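Local coordinates for protein cellulase (Xanthomonas axonopodis pv. citri, PDB 4W7W) that probably hydrolyses the beta-1,4 linkages of cellulose, as a family 5 (beta/alpha)8-barrel glycoside hydrolase, and binds cello-oligosaccharide units, at residues A[28-31]-A[32-36]; A[83-86]-A[87-90]; A[135-138]-A[139-143]. All coordinates share one frame; numbering follows the deposited sequence. Where two conformers were deposited one is given.

How the contacts relate
All three contacts are local turns of chain within the family 5 barrel, and they follow one another in sequence. Contact 1 lies where strand 24-29 runs into its sugar-binding loop, contact 2 at the start of helix 85-100, contact 3 toward the end of helix 127-141. Contacts 2 and 3 have centres about 13 Å apart and touch where L83 and L88 pack on L137, F141 and the aliphatic part of E140, so two helices flanking strand 104-109 along the chain are joined side by side. Contact 1 is about 16 Å from contact 2 and 22 Å from contact 3, centre to centre, and touches neither directly; Y49 bridges contacts 1 and 2. The glycan is bound at contact 1, whereas contacts 2 and 3 lie in the outer helical layer.

Contact 1. Residues A[28-31]-A[32-36]; sequences NLSG and AEFNS. With BGC (beta-D-glucopyranose), chain B; BGC (beta-D-glucopyranose), chain C.
Over the centre of one face of the F34 ring lies the sugar of chain B, its C1 4.0 Å above the plane, while S30 OG and E33 CD lie at the ring's edge near its plane. W305 adds an edge-to-face ring contact. The setting is the loop that follows strand 24-29 of the (beta/alpha)8 barrel, and E33, F34 and N35 all line the glycan pocket seen here. The E33 carboxylate turns back on the residues just after the strand: OE1 accepts a hydrogen bond from G31 N at 2.8 Å on the syn side, with the donor 18° out of the carboxylate plane. Its other oxygen, OE2, accepts one from O6 of the chain C sugar at 2.6 Å and, through its syn lone pair, another from S30 OG; since S30 is modelled in two conformers, that second bond belongs to one of them. Placing E33 CG between the backbone N and the carbonyl carbon (chi1 83°) and bending the chain at chi2 brings the carboxylate to S30 and G31 as well as to the sugar. G31 has phi near 155°, a conformation that calls for glycine, and its O receives a weak bond from F34 N. Water 1 links L29 O to A32 N. N35 grips the chain B sugar from backbone and side chain alike: its N donates to O2 at 3.1 Å, and its OD1 accepts a hydrogen bond from O3 at 2.7 Å.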
loop_
_atom_site.group_PDB
_atom_site.type_symbol
_atom_site.label_atom_id
_atom_site.label_comp_id
_atom_site.label_asym_id
_atom_site.label_seq_id
_atom_site.Cartn_x
_atom_site.Cartn_y
_atom_site.Cartn_z
ATOM N N ASN A 28 -2.279 -5.238 -5.607
ATOM C CA ASN A 28 -1.129 -5.727 -4.852
ATOM C C ASN A 28 -0.702 -7.076 -5.418
ATOM O O ASN A 28 -1.540 -7.978 -5.567
ATOM C CB ASN A 28 -1.492 -5.928 -3.380
ATOM C CG ASN A 28 -1.564 -4.643 -2.614
ATOM O OD1 ASN A 28 -0.584 -4.256 -1.984
ATOM N ND2 ASN A 28 -2.718 -3.962 -2.642
ATOM N N LEU A 29 0.585 -7.241 -5.727
ATOM C CA LEU A 29 1.147 -8.549 -6.052
ATOM C C LEU A 29 1.872 -9.010 -4.809
ATOM O O LEU A 29 2.992 -8.613 -4.545
ATOM C CB LEU A 29 2.063 -8.519 -7.268
ATOM C CG LEU A 29 1.361 -8.206 -8.587
ATOM C CD1 LEU A 29 2.332 -8.190 -9.766
ATOM C CD2 LEU A 29 0.237 -9.183 -8.880
ATOM N N SER A 30 1.151 -9.798 -4.018
ATOM C CA SER A 30 1.593 -10.294 -2.716
ATOM C C SER A 30 2.424 -11.564 -2.849
ATOM O O SER A 30 2.150 -12.402 -3.717
ATOM C CB SER A 30 0.353 -10.548 -1.845
ATOM O OG SER A 30 0.650 -11.232 -0.642
ATOM N N GLY A 31 3.420 -11.699 -1.977
ATOM C CA GLY A 31 4.230 -12.901 -1.925
ATOM C C GLY A 31 5.604 -12.681 -1.357
ATOM O O GLY A 31 6.183 -13.592 -0.793
ATOM N N ALA A 32 6.170 -11.492 -1.545
ATOM C CA ALA A 32 7.545 -11.265 -1.104
ATOM C C ALA A 32 7.601 -11.004 0.397
ATOM O O ALA A 32 8.682 -11.069 1.014
ATOM C CB ALA A 32 8.203 -10.141 -1.880
ATOM N N GLU A 33 6.440 -10.686 0.968
ATOM C CA GLU A 33 6.284 -10.400 2.383
ATOM C C GLU A 33 5.811 -11.610 3.178
ATOM O O GLU A 33 5.617 -11.506 4.396
ATOM C CB GLU A 33 5.333 -9.215 2.590
ATOM C CG GLU A 33 3.837 -9.504 2.588
ATOM C CD GLU A 33 3.202 -9.894 1.272
ATOM O OE1 GLU A 33 3.902 -10.138 0.258
ATOM O OE2 GLU A 33 1.957 -9.966 1.265
ATOM N N PHE A 34 5.631 -12.749 2.509
ATOM C CA PHE A 34 5.123 -13.948 3.161
ATOM C C PHE A 34 6.110 -14.506 4.183
ATOM O O PHE A 34 7.318 -14.279 4.115
ATOM C CB PHE A 34 4.802 -15.027 2.121
ATOM C CG PHE A 34 3.392 -14.995 1.582
ATOM C CD1 PHE A 34 2.720 -13.820 1.296
ATOM C CD2 PHE A 34 2.750 -16.184 1.341
ATOM C CE1 PHE A 34 1.442 -13.846 0.777
ATOM C CE2 PHE A 34 1.467 -16.218 0.834
ATOM C CZ PHE A 34 0.812 -15.045 0.547
ATOM N N ASN A 35 5.563 -15.273 5.120
ATOM C CA ASN A 35 6.338 -15.983 6.134
ATOM C C ASN A 35 7.350 -15.034 6.755
ATOM O O ASN A 35 8.561 -15.289 6.794
ATOM C CB ASN A 35 6.974 -17.225 5.511
ATOM C CG ASN A 35 5.922 -18.204 5.029
ATOM O OD1 ASN A 35 5.156 -18.732 5.834
ATOM N ND2 ASN A 35 5.846 -18.418 3.722
ATOM N N SER A 36 6.819 -13.934 7.277
ATOM C CA SER A 36 7.664 -12.838 7.726
ATOM C C SER A 36 8.493 -13.140 8.974
ATOM O O SER A 36 9.430 -12.409 9.246
ATOM C CB SER A 36 6.853 -11.561 7.931
ATOM O OG SER A 36 5.928 -11.702 8.995
HETATM C C2 BGC B . 1.498 -15.450 5.424
HETATM C C3 BGC B . 2.049 -16.818 5.062
HETATM C C4 BGC B . 0.926 -17.850 5.016
HETATM C C5 BGC B . -0.279 -17.349 4.208
HETATM C C6 BGC B . -1.462 -18.316 4.259
HETATM C C1 BGC B . 0.276 -15.060 4.603
HETATM O O2 BGC B . 2.561 -14.522 5.241
HETATM O O3 BGC B . 3.052 -17.128 6.042
HETATM O O4 BGC B . 1.432 -19.047 4.418
HETATM O O5 BGC B . -0.714 -16.075 4.690
HETATM O O6 BGC B . -1.978 -18.410 5.596
HETATM C C2 BGC C . -3.719 -12.412 4.679
HETATM C C3 BGC C . -2.654 -13.380 5.194
HETATM C C4 BGC C . -1.322 -13.235 4.458
HETATM C C5 BGC C . -0.929 -11.770 4.356
HETATM C C6 BGC C . 0.261 -11.573 3.433
HETATM C C1 BGC C . -3.175 -10.993 4.642
HETATM O O1 BGC C . -4.123 -10.084 4.059
HETATM O O2 BGC C . -4.881 -12.462 5.521
HETATM O O3 BGC C . -3.156 -14.718 5.084
HETATM O O4 BGC C . -0.274 -13.879 5.179
HETATM O O5 BGC C . -2.012 -10.998 3.832
HETATM O O6 BGC C . 0.673 -10.233 3.552
HETATM O O HOH W 1 5.207 -9.146 -2.957
#

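Contact 2. Residues A[83-86]-A[87-90]; sequences LDQA and QLGL
D84 OD2 is held by two donors, Q87 N at 2.8 Å (N-H...O 154°) and water 2. The backbone bond uses the anti lone pair of the oxygen, and makes D84 the N-cap of helix 85-100: its carboxylate takes up an amide hydrogen of the first turn that has no earlier carbonyl within the helix to receive it. With CG trans to the main-chain nitrogen (chi1 -179°), the carboxylate reaches over this first turn. Water 2 continues the link to Q87 NE2, 2.9 Å away, so the two polar side chains are joined indirectly, their carboxylate and amide planes 58° apart. The Q87 amide has further partners in the tyrosine hydroxyls: OE1 bonds Y49 OH and NE2 bonds Y47 OH, which together with the water fix the rotation of this buried group. The i to i+4 bonding of the helix starts at once, L88 N meeting D84 O at 2.9 Å, and continues from G89 N to Q85 O and from L90 N to A86 O. The side chains of Q85 and L88 run alongside each other in the same direction, and on the apolar flank L83 CD1 approaches L88 CD2 at 4.4 Å. L83 and L88 pack on helix 127-141, where L88 meets E140 and F141, while Q87 rests on helix 72-75 and L90 on the loop residues L43 and Y49.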
loop_
_atom_site.group_PDB
_atom_site.type_symbol
_atom_site.label_atom_id
_atom_site.label_comp_id
_atom_site.label_asym_id
_atom_site.label_seq_id
_atom_site.Cartn_x
_atom_site.Cartn_y
_atom_site.Cartn_z
ATOM N N LEU A 83 21.907 -2.123 1.880
ATOM C CA LEU A 83 20.827 -2.916 1.310
ATOM C C LEU A 83 21.364 -4.266 0.847
ATOM O O LEU A 83 22.501 -4.387 0.392
ATOM C CB LEU A 83 20.206 -2.200 0.131
ATOM C CG LEU A 83 19.582 -0.832 0.430
ATOM C CD1 LEU A 83 19.004 -0.262 -0.862
ATOM C CD2 LEU A 83 18.541 -0.903 1.539
ATOM N N ASP A 84 20.529 -5.285 0.961
ATOM C CA ASP A 84 20.851 -6.608 0.461
ATOM C C ASP A 84 20.741 -6.579 -1.064
ATOM O O ASP A 84 19.681 -6.275 -1.616
ATOM C CB ASP A 84 19.894 -7.629 1.042
ATOM C CG ASP A 84 20.197 -9.028 0.585
ATOM O OD1 ASP A 84 21.000 -9.686 1.261
ATOM O OD2 ASP A 84 19.643 -9.480 -0.432
ATOM N N GLN A 85 21.837 -6.901 -1.742
ATOM C CA GLN A 85 21.871 -6.742 -3.192
ATOM C C GLN A 85 20.972 -7.733 -3.914
ATOM O O GLN A 85 20.373 -7.393 -4.928
ATOM C CB GLN A 85 23.299 -6.807 -3.718
ATOM C CG GLN A 85 24.155 -5.659 -3.224
ATOM C CD GLN A 85 23.593 -4.300 -3.571
ATOM O OE1 GLN A 85 23.249 -3.505 -2.679
ATOM N NE2 GLN A 85 23.443 -4.037 -4.848
ATOM N N ALA A 86 20.851 -8.947 -3.400
ATOM C CA ALA A 86 19.944 -9.915 -4.029
ATOM C C ALA A 86 18.504 -9.439 -3.924
ATOM O O ALA A 86 17.756 -9.525 -4.897
ATOM C CB ALA A 86 20.090 -11.294 -3.414
ATOM N N GLN A 87 18.113 -8.911 -2.764
ATOM C CA GLN A 87 16.754 -8.440 -2.607
ATOM C C GLN A 87 16.484 -7.229 -3.502
ATOM O O GLN A 87 15.446 -7.130 -4.138
ATOM C CB GLN A 87 16.452 -8.116 -1.154
ATOM C CG GLN A 87 14.967 -8.026 -0.853
ATOM C CD GLN A 87 14.201 -9.342 -0.771
ATOM O OE1 GLN A 87 12.976 -9.320 -0.731
ATOM N NE2 GLN A 87 14.884 -10.464 -0.691
ATOM N N LEU A 88 17.446 -6.307 -3.528
ATOM C CA LEU A 88 17.331 -5.151 -4.391
ATOM C C LEU A 88 17.197 -5.590 -5.843
ATOM O O LEU A 88 16.425 -5.018 -6.613
ATOM C CB LEU A 88 18.534 -4.254 -4.180
ATOM C CG LEU A 88 18.560 -2.967 -4.965
ATOM C CD1 LEU A 88 17.351 -2.105 -4.611
ATOM C CD2 LEU A 88 19.877 -2.269 -4.685
ATOM N N GLY A 89 17.952 -6.610 -6.224
ATOM C CA GLY A 89 17.872 -7.122 -7.577
ATOM C C GLY A 89 16.497 -7.655 -7.930
ATOM O O GLY A 89 16.017 -7.457 -9.034
ATOM N N LEU A 90 15.856 -8.326 -6.977
ATOM C CA LEU A 90 14.507 -8.834 -7.186
ATOM C C LEU A 90 13.534 -7.688 -7.392
ATOM O O LEU A 90 12.656 -7.744 -8.262
ATOM C CB LEU A 90 14.089 -9.716 -6.009
ATOM C CG LEU A 90 14.811 -11.071 -5.966
ATOM C CD1 LEU A 90 14.734 -11.695 -4.583
ATOM C CD2 LEU A 90 14.242 -12.030 -7.005
HETATM O O HOH W 2 17.648 -11.428 -0.484
#

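Contact 3. Residues A[135-138]-A[139-143]; sequences RRLA and LEFKD
L137 and F141 form the tight, buried side of this contact, toward the C-terminal part of helix 127-141, while R135 and L139 make the loose side toward solvent. On the buried side F141 CD2 lies 3.3 Å from L137 O, and F141 CE2 makes an ordinary apolar contact with L137 CD2 at 4.3 Å. A138 and F141 press on strand 147-150 of the barrel, and F141 also packs on helix 85-100. On the outer side L139 CD1 approaches R135 NH1 obliquely at 3.7 Å, a thin contact beside an arginine that also touches a crystal neighbour. The R135 guanidinium meets the R136 face edge-on, its NH2 3.4 Å above the centre of the R136 guanidinium, both arginines being salt-bridged to D132. The E140 chain bends at chi2 (-65°), and OE2 takes a water that also donates to R136 O, while OE1 pairs with K92 of helix 85-100. Along the backbone, L139 N bonds R135 O at 2.9 Å, but the later bonds weaken; A138 O receives weak ones from F141 N and K142 N. K142 NZ forms a salt bridge to D143 OD1. The shared D132 carboxylate would probably offset the like charges of the two adjacent arginines, and the K92 bridge ties this helix electrostatically to its neighbour, complementing the apolar contacts of L137 and F141.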
loop_
_atom_site.group_PDB
_atom_site.type_symbol
_atom_site.label_atom_id
_atom_site.label_comp_id
_atom_site.label_asym_id
_atom_site.label_seq_id
_atom_site.Cartn_x
_atom_site.Cartn_y
_atom_site.Cartn_z
ATOM N N ARG A 135 16.179 6.635 2.731
ATOM C CA ARG A 135 17.297 7.308 2.068
ATOM C C ARG A 135 17.938 6.372 1.037
ATOM O O ARG A 135 18.166 6.746 -0.122
ATOM C CB ARG A 135 18.345 7.744 3.090
ATOM C CG ARG A 135 19.604 8.345 2.482
ATOM C CD ARG A 135 20.647 8.720 3.530
ATOM N NE ARG A 135 21.214 7.532 4.147
ATOM C CZ ARG A 135 22.197 6.803 3.631
ATOM N NH1 ARG A 135 22.758 7.155 2.488
ATOM N NH2 ARG A 135 22.587 5.696 4.259
ATOM N N ARG A 136 18.221 5.160 1.478
ATOM C CA ARG A 136 18.898 4.195 0.622
ATOM C C ARG A 136 18.032 3.794 -0.567
ATOM O O ARG A 136 18.530 3.714 -1.689
ATOM C CB ARG A 136 19.313 2.993 1.441
ATOM C CG ARG A 136 20.385 3.303 2.464
ATOM C CD ARG A 136 20.639 2.120 3.359
ATOM N NE ARG A 136 21.611 2.351 4.425
ATOM C CZ ARG A 136 22.917 2.199 4.279
ATOM N NH1 ARG A 136 23.431 1.950 3.089
ATOM N NH2 ARG A 136 23.715 2.353 5.317
ATOM N N LEU A 137 16.752 3.513 -0.347
ATOM C CA LEU A 137 15.876 3.183 -1.463
ATOM C C LEU A 137 15.705 4.360 -2.404
ATOM O O LEU A 137 15.704 4.186 -3.626
ATOM C CB LEU A 137 14.515 2.661 -1.010
ATOM C CG LEU A 137 14.532 1.293 -0.335
ATOM C CD1 LEU A 137 13.115 0.920 0.078
ATOM C CD2 LEU A 137 15.106 0.219 -1.232
ATOM N N ALA A 138 15.602 5.575 -1.860
ATOM C CA ALA A 138 15.476 6.751 -2.705
ATOM C C ALA A 138 16.722 6.941 -3.583
ATOM O O ALA A 138 16.616 7.328 -4.742
ATOM C CB ALA A 138 15.223 7.978 -1.861
ATOM N N LEU A 139 17.909 6.681 -3.037
ATOM C CA LEU A 139 19.123 6.767 -3.846
ATOM C C LEU A 139 19.095 5.776 -4.998
ATOM O O LEU A 139 19.606 6.077 -6.072
ATOM C CB LEU A 139 20.369 6.559 -2.986
ATOM C CG LEU A 139 20.719 7.735 -2.069
ATOM C CD1 LEU A 139 21.748 7.325 -1.027
ATOM C CD2 LEU A 139 21.218 8.945 -2.840
ATOM N N GLU A 140 18.499 4.609 -4.783
ATOM C CA GLU A 140 18.417 3.603 -5.836
ATOM C C GLU A 140 17.420 3.956 -6.932
ATOM O O GLU A 140 17.639 3.636 -8.093
ATOM C CB GLU A 140 18.028 2.245 -5.273
ATOM C CG GLU A 140 19.004 1.639 -4.311
ATOM C CD GLU A 140 20.328 1.294 -4.935
ATOM O OE1 GLU A 140 20.415 1.065 -6.181
ATOM O OE2 GLU A 140 21.303 1.231 -4.143
ATOM N N PHE A 141 16.304 4.584 -6.557
ATOM C CA PHE A 141 15.148 4.721 -7.447
ATOM C C PHE A 141 14.797 6.161 -7.792
ATOM O O PHE A 141 13.796 6.403 -8.467
ATOM C CB PHE A 141 13.940 3.988 -6.845
ATOM C CG PHE A 141 14.148 2.505 -6.762
ATOM C CD1 PHE A 141 14.241 1.728 -7.918
ATOM C CD2 PHE A 141 14.327 1.884 -5.541
ATOM C CE1 PHE A 141 14.489 0.376 -7.845
ATOM C CE2 PHE A 141 14.559 0.516 -5.458
ATOM C CZ PHE A 141 14.626 -0.236 -6.615
ATOM N N LYS A 142 15.626 7.113 -7.383
ATOM C CA LYS A 142 15.293 8.516 -7.615
ATOM C C LYS A 142 15.125 8.848 -9.088
ATOM O O LYS A 142 14.298 9.689 -9.423
ATOM C CB LYS A 142 16.282 9.464 -6.962
ATOM C CG LYS A 142 17.706 9.227 -7.364
ATOM C CD LYS A 142 18.623 10.244 -6.697
ATOM C CE LYS A 142 18.533 11.595 -7.377
ATOM N NZ LYS A 142 19.312 11.620 -8.638
ATOM N N ASP A 143 15.866 8.181 -9.961
ATOM C CA ASP A 143 15.739 8.432 -11.393
ATOM C C ASP A 143 14.774 7.491 -12.124
ATOM O O ASP A 143 14.795 7.415 -13.351
ATOM C CB ASP A 143 17.131 8.427 -12.029
ATOM C CG ASP A 143 18.070 9.436 -11.382
ATOM O OD1 ASP A 143 17.614 10.551 -11.043
ATOM O OD2 ASP A 143 19.263 9.117 -11.210
HETATM O O HOH W 3 21.194 3.003 -1.964
#